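Side-chain contacts in clostripain-related protein (Bacteroides thetaiotaomicron, PDB 6N9J), which is a secreted cysteine protease of the clostripain (C11) family, cleaving peptide bonds and open to irreversible block by a covalently bound peptide inhibitor: residues Y347-N352 / K358-F363; G181-I186 / L277-L282; D142-L147 / R173-Y178; W127-D130 / G134-R137. One frame throughout, in Å; residues are numbered along the deposited sequence.

Interaction 1 (Y347-N352 / K358-F363)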
# COMPACT_ATOMS: atom_id res chain seq x y z
N TYR A 347 -1.86 5.04 -14.84
CA TYR A 347 -1.90 6.36 -15.43
C TYR A 347 -2.24 6.27 -16.93
O TYR A 347 -1.68 5.44 -17.65
CB TYR A 347 -0.57 7.08 -15.22
CG TYR A 347 -0.57 8.49 -15.73
CD1 TYR A 347 -1.40 9.45 -15.17
CD2 TYR A 347 0.27 8.87 -16.77
CE1 TYR A 347 -1.40 10.75 -15.63
CE2 TYR A 347 0.27 10.18 -17.24
CZ TYR A 347 -0.56 11.11 -16.66
OH TYR A 347 -0.56 12.41 -17.12
N ILE A 348 -3.16 7.11 -17.38
CA ILE A 348 -3.47 7.19 -18.80
C ILE A 348 -2.75 8.38 -19.42
O ILE A 348 -3.13 9.53 -19.17
CB ILE A 348 -4.98 7.31 -19.04
CG1 ILE A 348 -5.70 6.04 -18.57
CG2 ILE A 348 -5.27 7.63 -20.50
CD1 ILE A 348 -7.21 6.14 -18.60
N LEU A 349 -1.71 8.12 -20.21
CA LEU A 349 -0.94 9.20 -20.84
C LEU A 349 -1.86 10.11 -21.64
O LEU A 349 -2.63 9.65 -22.48
CB LEU A 349 0.15 8.63 -21.75
CG LEU A 349 1.30 7.94 -21.02
CD1 LEU A 349 2.12 7.08 -21.97
CD2 LEU A 349 2.19 8.96 -20.32
N ARG A 350 -1.79 11.40 -21.36
CA ARG A 350 -2.66 12.35 -22.02
C ARG A 350 -1.89 13.23 -23.00
O ARG A 350 -2.47 14.10 -23.64
CB ARG A 350 -3.38 13.21 -20.98
CG ARG A 350 -4.30 12.42 -20.06
CD ARG A 350 -4.55 13.21 -18.80
NE ARG A 350 -5.68 12.73 -18.01
CZ ARG A 350 -5.62 11.71 -17.16
NH1 ARG A 350 -4.49 11.03 -17.03
NH2 ARG A 350 -6.69 11.36 -16.47
N GLU A 351 -0.59 12.98 -23.11
CA GLU A 351 0.27 13.68 -24.07
C GLU A 351 0.19 15.20 -23.93
O GLU A 351 -0.18 15.89 -24.88
CB GLU A 351 -0.09 13.28 -25.50
CG GLU A 351 0.16 11.82 -25.84
CD GLU A 351 1.62 11.52 -26.13
OE1 GLU A 351 2.45 12.45 -26.09
OE2 GLU A 351 1.94 10.34 -26.40
N ASN A 352 0.53 15.73 -22.76
CA ASN A 352 0.32 17.14 -22.49
C ASN A 352 1.58 17.91 -22.14
O ASN A 352 1.51 19.07 -21.72
CB ASN A 352 -0.71 17.30 -21.37
CG ASN A 352 -0.35 16.49 -20.14
OD1 ASN A 352 0.76 15.96 -20.03
ND2 ASN A 352 -1.28 16.40 -19.20
N LYS A 358 6.59 13.71 -18.26
CA LYS A 358 8.00 13.66 -18.59
C LYS A 358 8.74 12.73 -17.62
O LYS A 358 9.61 11.96 -18.02
CB LYS A 358 8.63 15.05 -18.57
N TYR A 359 8.36 12.81 -16.35
CA TYR A 359 8.90 11.91 -15.34
C TYR A 359 8.47 10.48 -15.62
O TYR A 359 9.28 9.55 -15.57
CB TYR A 359 8.46 12.35 -13.93
CG TYR A 359 8.94 11.43 -12.82
CD1 TYR A 359 8.17 10.36 -12.40
CD2 TYR A 359 10.17 11.65 -12.20
CE1 TYR A 359 8.61 9.51 -11.39
CE2 TYR A 359 10.62 10.81 -11.19
CZ TYR A 359 9.84 9.74 -10.79
OH TYR A 359 10.28 8.92 -9.79
N TYR A 360 7.19 10.29 -15.92
CA TYR A 360 6.65 8.96 -16.22
C TYR A 360 7.43 8.27 -17.32
O TYR A 360 7.81 7.11 -17.19
CB TYR A 360 5.19 9.06 -16.62
CG TYR A 360 4.43 7.75 -16.70
CD1 TYR A 360 4.34 7.05 -17.90
CD2 TYR A 360 3.77 7.23 -15.59
CE1 TYR A 360 3.62 5.86 -17.98
CE2 TYR A 360 3.05 6.05 -15.67
CZ TYR A 360 2.98 5.37 -16.86
OH TYR A 360 2.27 4.19 -16.94
N ARG A 361 7.66 9.00 -18.41
CA ARG A 361 8.27 8.44 -19.61
C ARG A 361 9.75 8.16 -19.42
O ARG A 361 10.39 7.54 -20.27
CB ARG A 361 8.07 9.39 -20.79
CG ARG A 361 6.62 9.62 -21.15
CD ARG A 361 6.47 10.58 -22.33
NE ARG A 361 5.08 10.63 -22.80
CZ ARG A 361 4.62 9.94 -23.83
NH1 ARG A 361 5.43 9.15 -24.53
NH2 ARG A 361 3.34 10.04 -24.18
N GLN A 362 10.30 8.63 -18.31
CA GLN A 362 11.74 8.56 -18.11
C GLN A 362 12.13 7.63 -16.96
O GLN A 362 13.17 6.97 -17.04
CB GLN A 362 12.27 9.98 -17.86
CG GLN A 362 13.78 10.11 -17.92
CD GLN A 362 14.21 11.57 -17.98
OE1 GLN A 362 13.41 12.45 -18.28
NE2 GLN A 362 15.48 11.82 -17.68
N PHE A 363 11.31 7.57 -15.91
CA PHE A 363 11.71 6.87 -14.69
C PHE A 363 10.72 5.83 -14.18
O PHE A 363 10.97 5.16 -13.18
CB PHE A 363 11.97 7.89 -13.58
CG PHE A 363 12.92 8.98 -13.97
CD1 PHE A 363 14.27 8.71 -14.13
CD2 PHE A 363 12.46 10.27 -14.19
CE1 PHE A 363 15.14 9.72 -14.49
CE2 PHE A 363 13.32 11.28 -14.55
CZ PHE A 363 14.66 11.01 -14.70
O HOH W 1 0.33 4.10 -19.39
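Y360 offers one face of its ring to Y347, whose CD2 stands over it toward the rim, 4.0 Å from CD2 of Y360. The ring planes are inclined at 51°, an oblique aromatic pair, and CB of Y347 adds an aliphatic touch 3.8 Å from CE2 of Y360. L349 divides its methyls between two partners, as a forked side chain can: CD2 comes within 3.8 Å of CD1 of Y360, while CD1 lies over one face of the R361 guanidinium, 3.9 Å from NH2. The carboxylate of E351 approaches that guanidinium at its edge, OE2 standing 2.6 Å from NH2 of R361. This is a salt bridge with a weak, bent hydrogen bond. R361, extended from CG to NE, carries its guanidinium away from the helix to L349 and E351, whereas E351 is bent at chi2 (-79°), which curls its acid back toward the arginine. With a serine in place of R361, E351 would probably lose its opposite charge here and L349 the flat surface under CD1. Further out, water 1 donates to both Y347 O and Y360 OH, and W116 meets both tyrosine rings edge-to-face. Y347 OH bonds to E357, and Y360 OH to E167. The loop after strand 345-346 thus folds back over helix 355-363. Tyrosine suits the buried side because its ring packs while its hydroxyl finds an acid or water; toward solvent the weak, bent bond and the poor order of E351 are consistent with a pliant ionic tie beside the buried tyrosine pair.

Interaction 2 (G181-I186 / L277-L282)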
# COMPACT_ATOMS: atom_id res chain seq x y z
N GLY A 181 -2.82 -3.61 -1.21
CA GLY A 181 -3.17 -2.20 -1.12
C GLY A 181 -4.50 -1.81 -1.74
O GLY A 181 -5.25 -2.67 -2.18
N SER A 182 -4.79 -0.51 -1.74
CA SER A 182 -5.97 0.04 -2.41
C SER A 182 -5.53 0.88 -3.59
O SER A 182 -4.53 1.58 -3.49
CB SER A 182 -6.81 0.90 -1.46
OG SER A 182 -7.95 1.42 -2.12
N PRO A 183 -6.27 0.82 -4.71
CA PRO A 183 -5.96 1.74 -5.81
C PRO A 183 -6.53 3.13 -5.57
O PRO A 183 -6.15 4.11 -6.25
CB PRO A 183 -6.59 1.07 -7.03
CG PRO A 183 -7.69 0.20 -6.47
CD PRO A 183 -7.31 -0.17 -5.06
N THR A 184 -7.44 3.23 -4.60
CA THR A 184 -8.06 4.51 -4.30
C THR A 184 -7.62 4.96 -2.90
O THR A 184 -6.60 4.47 -2.38
CB THR A 184 -9.60 4.43 -4.45
OG1 THR A 184 -10.18 5.73 -4.31
CG2 THR A 184 -10.21 3.46 -3.45
N GLU A 185 -8.34 5.90 -2.30
CA GLU A 185 -7.99 6.38 -0.97
C GLU A 185 -8.25 5.33 0.10
O GLU A 185 -9.28 4.64 0.07
CB GLU A 185 -8.75 7.65 -0.63
CG GLU A 185 -8.26 8.88 -1.36
CD GLU A 185 -9.21 10.05 -1.19
OE1 GLU A 185 -9.10 10.76 -0.17
OE2 GLU A 185 -10.08 10.24 -2.06
N ILE A 186 -7.31 5.23 1.04
CA ILE A 186 -7.43 4.38 2.22
C ILE A 186 -7.99 5.19 3.39
O ILE A 186 -7.57 6.32 3.61
CB ILE A 186 -6.05 3.79 2.61
CG1 ILE A 186 -5.69 2.62 1.70
CG2 ILE A 186 -6.03 3.37 4.09
CD1 ILE A 186 -6.32 1.30 2.13
N LEU A 277 -13.48 3.67 -15.12
CA LEU A 277 -13.52 3.92 -13.68
C LEU A 277 -12.29 4.70 -13.20
O LEU A 277 -11.16 4.32 -13.51
CB LEU A 277 -13.61 2.61 -12.90
CG LEU A 277 -13.53 2.79 -11.39
CD1 LEU A 277 -14.68 3.66 -10.88
CD2 LEU A 277 -13.53 1.45 -10.71
N CYS A 278 -12.52 5.79 -12.47
CA CYS A 278 -11.46 6.66 -11.97
C CYS A 278 -11.41 6.62 -10.44
O CYS A 278 -12.43 6.78 -9.78
CB CYS A 278 -11.68 8.11 -12.46
SG CYS A 278 -10.58 9.33 -11.69
N TYR A 279 -10.21 6.40 -9.89
CA TYR A 279 -10.04 6.22 -8.44
C TYR A 279 -9.83 7.52 -7.67
O TYR A 279 -9.96 7.53 -6.45
CB TYR A 279 -8.88 5.26 -8.15
CG TYR A 279 -9.18 3.84 -8.58
CD1 TYR A 279 -10.24 3.14 -8.03
CD2 TYR A 279 -8.41 3.21 -9.55
CE1 TYR A 279 -10.53 1.84 -8.42
CE2 TYR A 279 -8.69 1.92 -9.95
CZ TYR A 279 -9.75 1.24 -9.38
OH TYR A 279 -10.04 -0.05 -9.77
N ASP A 280 -9.51 8.60 -8.37
CA ASP A 280 -9.52 9.94 -7.76
C ASP A 280 -10.39 10.92 -8.56
O ASP A 280 -9.88 11.90 -9.11
CB ASP A 280 -8.08 10.47 -7.63
CG ASP A 280 -7.36 10.55 -8.98
OD1 ASP A 280 -7.79 9.85 -9.93
OD2 ASP A 280 -6.37 11.32 -9.08
N PRO A 281 -11.72 10.67 -8.60
CA PRO A 281 -12.59 11.44 -9.50
C PRO A 281 -12.87 12.86 -9.01
O PRO A 281 -13.35 13.69 -9.77
CB PRO A 281 -13.87 10.61 -9.53
CG PRO A 281 -13.91 9.95 -8.19
CD PRO A 281 -12.48 9.71 -7.78
N LEU A 282 -12.58 13.13 -7.74
CA LEU A 282 -12.91 14.43 -7.18
C LEU A 282 -11.67 15.31 -7.14
O LEU A 282 -11.73 16.47 -6.73
CB LEU A 282 -13.51 14.27 -5.78
CG LEU A 282 -14.58 13.19 -5.63
CD1 LEU A 282 -15.07 13.15 -4.19
CD2 LEU A 282 -15.74 13.43 -6.60
O HOH W 2 -9.92 9.55 -4.65
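P183, T184 and Y279 meet next to the site of the bound peptide inhibitor: in the same loop, E185 OE1 hydrogen-bonds a polar side chain of the peptide and the I186 backbone bonds to it as well. P183 lies over one face of the Y279 ring in a CH-pi contact, CB standing 3.8 Å from the centroid of the Y279 ring and 14° off its normal. CG of P183 follows over the phenol end, 3.7 Å from CZ of Y279. A proline suits this place because its compact, rigid ring sets CB and CG against the aromatic face. Beside it T184 sends OG1 to Y279 O at 2.8 Å, in the carbonyl plane and on a lone pair; chi1 of -173° sets the hydroxyl anti to the backbone N, directed at that oxygen. Water 2 donates to the same Y279 O and to E185 OE2, linking the peptide-binding glutamate to the second loop. S182 OG accepts from T184 N at 3.1 Å, an ST turn that shapes the chain. An alanine in place of Y279 would probably leave P183 without the ring beneath it and D289 without the hydroxyl it bonds. Around the contact, 181-186 emerges from strand 178-181, with P183 and T184 touching S239 of strand 239-244 and T184 also reaching N324 and C326 of strand 315-327; 277-282 runs on toward strand 288-289, and its L282 rests on strand 333-337.

Interaction 3 (D142-L147 / R173-Y178)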
# COMPACT_ATOMS: atom_id res chain seq x y z
N ASP A 142 13.40 5.88 -4.67
CA ASP A 142 14.09 5.97 -3.37
C ASP A 142 13.64 4.85 -2.43
O ASP A 142 14.46 4.28 -1.72
CB ASP A 142 13.83 7.34 -2.71
CG ASP A 142 14.53 8.48 -3.43
OD1 ASP A 142 15.61 8.25 -4.02
OD2 ASP A 142 14.00 9.61 -3.41
N LEU A 143 12.34 4.55 -2.44
CA LEU A 143 11.82 3.43 -1.67
C LEU A 143 12.44 2.10 -2.13
O LEU A 143 12.75 1.24 -1.31
CB LEU A 143 10.30 3.37 -1.78
CG LEU A 143 9.55 2.27 -1.04
CD1 LEU A 143 9.84 2.30 0.47
CD2 LEU A 143 8.06 2.37 -1.29
N ASN A 144 12.62 1.94 -3.44
CA ASN A 144 13.21 0.72 -3.99
C ASN A 144 14.67 0.59 -3.60
O ASN A 144 15.20 -0.52 -3.49
CB ASN A 144 13.06 0.69 -5.51
CG ASN A 144 13.27 -0.69 -6.09
OD1 ASN A 144 12.95 -1.69 -5.45
ND2 ASN A 144 13.81 -0.76 -7.30
N GLU A 145 15.34 1.72 -3.41
CA GLU A 145 16.73 1.71 -2.98
C GLU A 145 16.84 1.35 -1.50
O GLU A 145 17.74 0.61 -1.10
CB GLU A 145 17.38 3.08 -3.25
CG GLU A 145 18.77 3.26 -2.62
CD GLU A 145 19.77 2.19 -3.06
OE1 GLU A 145 19.63 1.66 -4.19
OE2 GLU A 145 20.70 1.86 -2.28
N ALA A 146 15.92 1.86 -0.68
CA ALA A 146 15.96 1.54 0.74
C ALA A 146 15.68 0.05 0.91
O ALA A 146 16.40 -0.65 1.61
CB ALA A 146 14.96 2.37 1.52
N LEU A 147 14.67 -0.44 0.21
CA LEU A 147 14.31 -1.85 0.24
C LEU A 147 15.47 -2.77 -0.19
O LEU A 147 15.42 -3.98 0.06
CB LEU A 147 13.10 -2.09 -0.66
CG LEU A 147 11.75 -1.65 -0.09
CD1 LEU A 147 10.70 -1.76 -1.18
CD2 LEU A 147 11.36 -2.51 1.08
N ARG A 173 8.80 -4.74 -8.03
CA ARG A 173 8.44 -6.16 -8.15
C ARG A 173 9.48 -7.13 -7.59
O ARG A 173 9.13 -8.24 -7.15
CB ARG A 173 8.15 -6.52 -9.61
CG ARG A 173 9.37 -6.50 -10.52
CD ARG A 173 8.99 -6.56 -11.99
NE ARG A 173 10.16 -6.57 -12.86
CZ ARG A 173 10.89 -5.49 -13.14
NH1 ARG A 173 10.57 -4.31 -12.63
NH2 ARG A 173 11.94 -5.60 -13.94
N ASN A 174 10.75 -6.74 -7.59
CA ASN A 174 11.82 -7.64 -7.13
C ASN A 174 12.03 -7.57 -5.61
O ASN A 174 12.96 -8.20 -5.08
CB ASN A 174 13.13 -7.32 -7.85
CG ASN A 174 13.08 -7.67 -9.33
OD1 ASN A 174 12.59 -8.74 -9.71
ND2 ASN A 174 13.58 -6.77 -10.17
N ARG A 175 11.18 -6.83 -4.92
CA ARG A 175 11.33 -6.64 -3.48
C ARG A 175 10.39 -7.52 -2.65
O ARG A 175 10.64 -7.75 -1.47
CB ARG A 175 11.09 -5.17 -3.10
CG ARG A 175 12.06 -4.23 -3.75
CD ARG A 175 13.48 -4.63 -3.41
NE ARG A 175 14.44 -3.69 -3.98
CZ ARG A 175 15.67 -4.01 -4.34
NH1 ARG A 175 16.47 -3.07 -4.85
NH2 ARG A 175 16.12 -5.25 -4.18
N ALA A 176 9.30 -7.97 -3.26
CA ALA A 176 8.32 -8.79 -2.55
C ALA A 176 7.58 -9.74 -3.48
O ALA A 176 7.51 -9.50 -4.69
CB ALA A 176 7.33 -7.92 -1.82
N ASP A 177 7.03 -10.82 -2.92
CA ASP A 177 6.21 -11.75 -3.69
C ASP A 177 4.78 -11.25 -3.88
O ASP A 177 4.12 -11.62 -4.84
CB ASP A 177 6.20 -13.12 -3.03
CG ASP A 177 7.58 -13.74 -2.92
OD1 ASP A 177 8.36 -13.61 -3.89
OD2 ASP A 177 7.89 -14.32 -1.87
N TYR A 178 4.28 -10.45 -2.95
CA TYR A 178 2.89 -9.99 -3.01
C TYR A 178 2.76 -8.57 -2.50
O TYR A 178 3.47 -8.16 -1.58
CB TYR A 178 1.97 -10.91 -2.19
CG TYR A 178 1.99 -12.35 -2.66
CD1 TYR A 178 1.11 -12.78 -3.64
CD2 TYR A 178 2.89 -13.27 -2.13
CE1 TYR A 178 1.12 -14.09 -4.09
CE2 TYR A 178 2.92 -14.59 -2.58
CZ TYR A 178 2.03 -14.99 -3.57
OH TYR A 178 2.01 -16.29 -4.03
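A bend at chi2 (-56°) turns the R175 side chain toward N144, and N144 answers with CG anti to its own N (chi1 -163°), which swings OD1 to the arginine. The setting is the alpha/beta fold of this clan CD peptidase: R175 lies in the loop that closes the beta-alpha-beta crossover from strand 155-159 through helix 166-171 to strand 178-181, and N144 lies on helix 140-146. NE of R175 donates to N144 OD1 at 2.9 Å; the amide oxygen sits at the guanidinium edge, tilted from that plane. The backbone oxygen N144 O takes two weak bonds, from NE at 3.3 Å and from NH1 of R175 at 3.2 Å. One residue therefore presents two oxygens to one guanidinium; asparagine's short side chain suits, carrying a carbonyl close to its own backbone oxygen. The aliphatic part of the arginine is used too: CD of R175 touches CB of L147 at 3.8 Å, and its CG comes equally close to CD1 of L147. That leucine belongs to the buried side, packing on F153 and on F93 of helix 86-99, while E145, which is salt-bridged to K90, keeps its OE1 5.7 Å from NH1 of R175. The carbonyl carbon of L147 lies over one guanidinium face, and the NE donor stands 44° out of the plane of the N144 amide carbonyl, away from either lone pair.

Interaction 4 (W127-D130 / G134-R137)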
# COMPACT_ATOMS: atom_id res chain seq x y z
N TRP A 127 5.45 7.77 -1.82
CA TRP A 127 4.90 7.22 -0.58
C TRP A 127 5.47 7.95 0.63
O TRP A 127 6.65 8.29 0.67
CB TRP A 127 5.19 5.70 -0.45
CG TRP A 127 4.76 5.21 0.92
CD1 TRP A 127 3.51 4.79 1.28
CD2 TRP A 127 5.56 5.17 2.11
NE1 TRP A 127 3.48 4.47 2.61
CE2 TRP A 127 4.73 4.69 3.15
CE3 TRP A 127 6.89 5.47 2.40
CZ2 TRP A 127 5.19 4.51 4.45
CZ3 TRP A 127 7.35 5.30 3.70
CH2 TRP A 127 6.50 4.82 4.71
N GLY A 128 4.63 8.17 1.63
CA GLY A 128 5.15 8.61 2.91
C GLY A 128 5.39 10.11 2.99
O GLY A 128 5.85 10.75 2.04
N GLN A 129 5.06 10.68 4.14
CA GLN A 129 5.32 12.08 4.37
C GLN A 129 5.88 12.28 5.77
O GLN A 129 5.45 11.62 6.72
CB GLN A 129 4.05 12.90 4.19
CG GLN A 129 4.26 14.39 4.39
CD GLN A 129 2.96 15.15 4.36
OE1 GLN A 129 1.94 14.70 4.91
NE2 GLN A 129 2.96 16.30 3.70
N ASP A 130 6.86 13.16 5.86
CA ASP A 130 7.40 13.62 7.13
C ASP A 130 7.46 15.14 7.07
O ASP A 130 8.19 15.69 6.24
CB ASP A 130 8.78 13.01 7.37
CG ASP A 130 9.33 13.31 8.74
OD1 ASP A 130 9.65 14.49 9.01
OD2 ASP A 130 9.47 12.35 9.54
N GLY A 134 10.33 20.75 7.25
CA GLY A 134 9.94 20.87 5.86
C GLY A 134 9.06 19.71 5.43
O GLY A 134 8.90 18.73 6.17
N ASP A 135 8.51 19.80 4.23
CA ASP A 135 7.63 18.77 3.70
C ASP A 135 8.43 17.75 2.88
O ASP A 135 8.79 18.02 1.74
CB ASP A 135 6.54 19.41 2.83
CG ASP A 135 5.42 18.45 2.49
OD1 ASP A 135 5.60 17.22 2.57
OD2 ASP A 135 4.33 18.94 2.11
N ASN A 136 8.70 16.59 3.48
CA ASN A 136 9.44 15.53 2.79
C ASN A 136 8.59 14.32 2.43
O ASN A 136 7.76 13.88 3.22
CB ASN A 136 10.62 15.07 3.64
CG ASN A 136 11.64 16.14 3.85
OD1 ASN A 136 11.71 16.73 4.92
ND2 ASN A 136 12.43 16.41 2.82
N ARG A 137 8.80 13.80 1.23
CA ARG A 137 8.07 12.62 0.75
C ARG A 137 9.02 11.70 0.02
O ARG A 137 10.06 12.14 -0.47
CB ARG A 137 6.92 13.04 -0.16
CG ARG A 137 5.99 14.05 0.50
CD ARG A 137 4.89 14.51 -0.41
NE ARG A 137 4.29 15.74 0.10
CZ ARG A 137 3.27 16.38 -0.48
NH1 ARG A 137 2.73 15.88 -1.59
NH2 ARG A 137 2.80 17.50 0.04
O HOH W 3 10.57 16.84 7.70
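Q129 and R137 project from the same face of a two-stranded antiparallel hairpin, and both reach D135. With CG anti to the backbone N (chi1 -179°) and the chain extended beyond it, Q129 reaches across to D135, in the turn just before the partner strand. Its CB lies 4.0 Å from N136 O; CG comes within 3.6 Å and CD within 3.8 Å of D135 OD1; and NE2 donates to D135 OD1 at 3.0 Å in a nearly straight bond (174°). The acceptor lies in the amide plane, yet the donor meets the carboxylate from above its plane. R137 NE reaches the same oxygen, D135 OD1, from the opposite face at 3.2 Å, and R137 NH2 donates to D135 OD2 at 2.9 Å, a side-on salt bridge through two nitrogens; the three bonds hold the carboxylate against rotation. An acid suits this spot, since Q129 brings an amide N-H and R137 a positive charge. D130 and N136 form a hydrogen-bonded pair, D130 N to N136 O and N136 N to D130 O, and CA of R137 makes a CA-H...O contact with G128 O at 3.2 Å. G128 and G134 adopt backbone angles that would jam a CB against the preceding carbonyl. D130, on the other face, accepts from G132 N within the turn and from S83 N. The hairpin is a small sheet apart from the main one: W127 packs on Y16 and A18 of strand 9-18 and meets F109 of strand 105-110 edge-to-face, and strand 136-138 leads into helix 140-146.

Interactions 2 and 3 have their centres about 12 Å from the centre of the chain, on opposite sides of it, and are tied to the two ends of strand 178-181; the first is buried and relies on CH-pi contact and a hydroxyl bond, the second is partly buried and uses an arginine against amide and backbone oxygens. Interaction 4 leads into interaction 3, its second strand running into helix 140-146, but is built from strand pairing with a charged network on one face. Interaction 1 is the most peripheral, its centre about 22 Å from that of the chain, and grades from buried aromatics to a more exposed salt bridge. Interaction 2 includes residues, E185 and I186, that bond to the bound peptide.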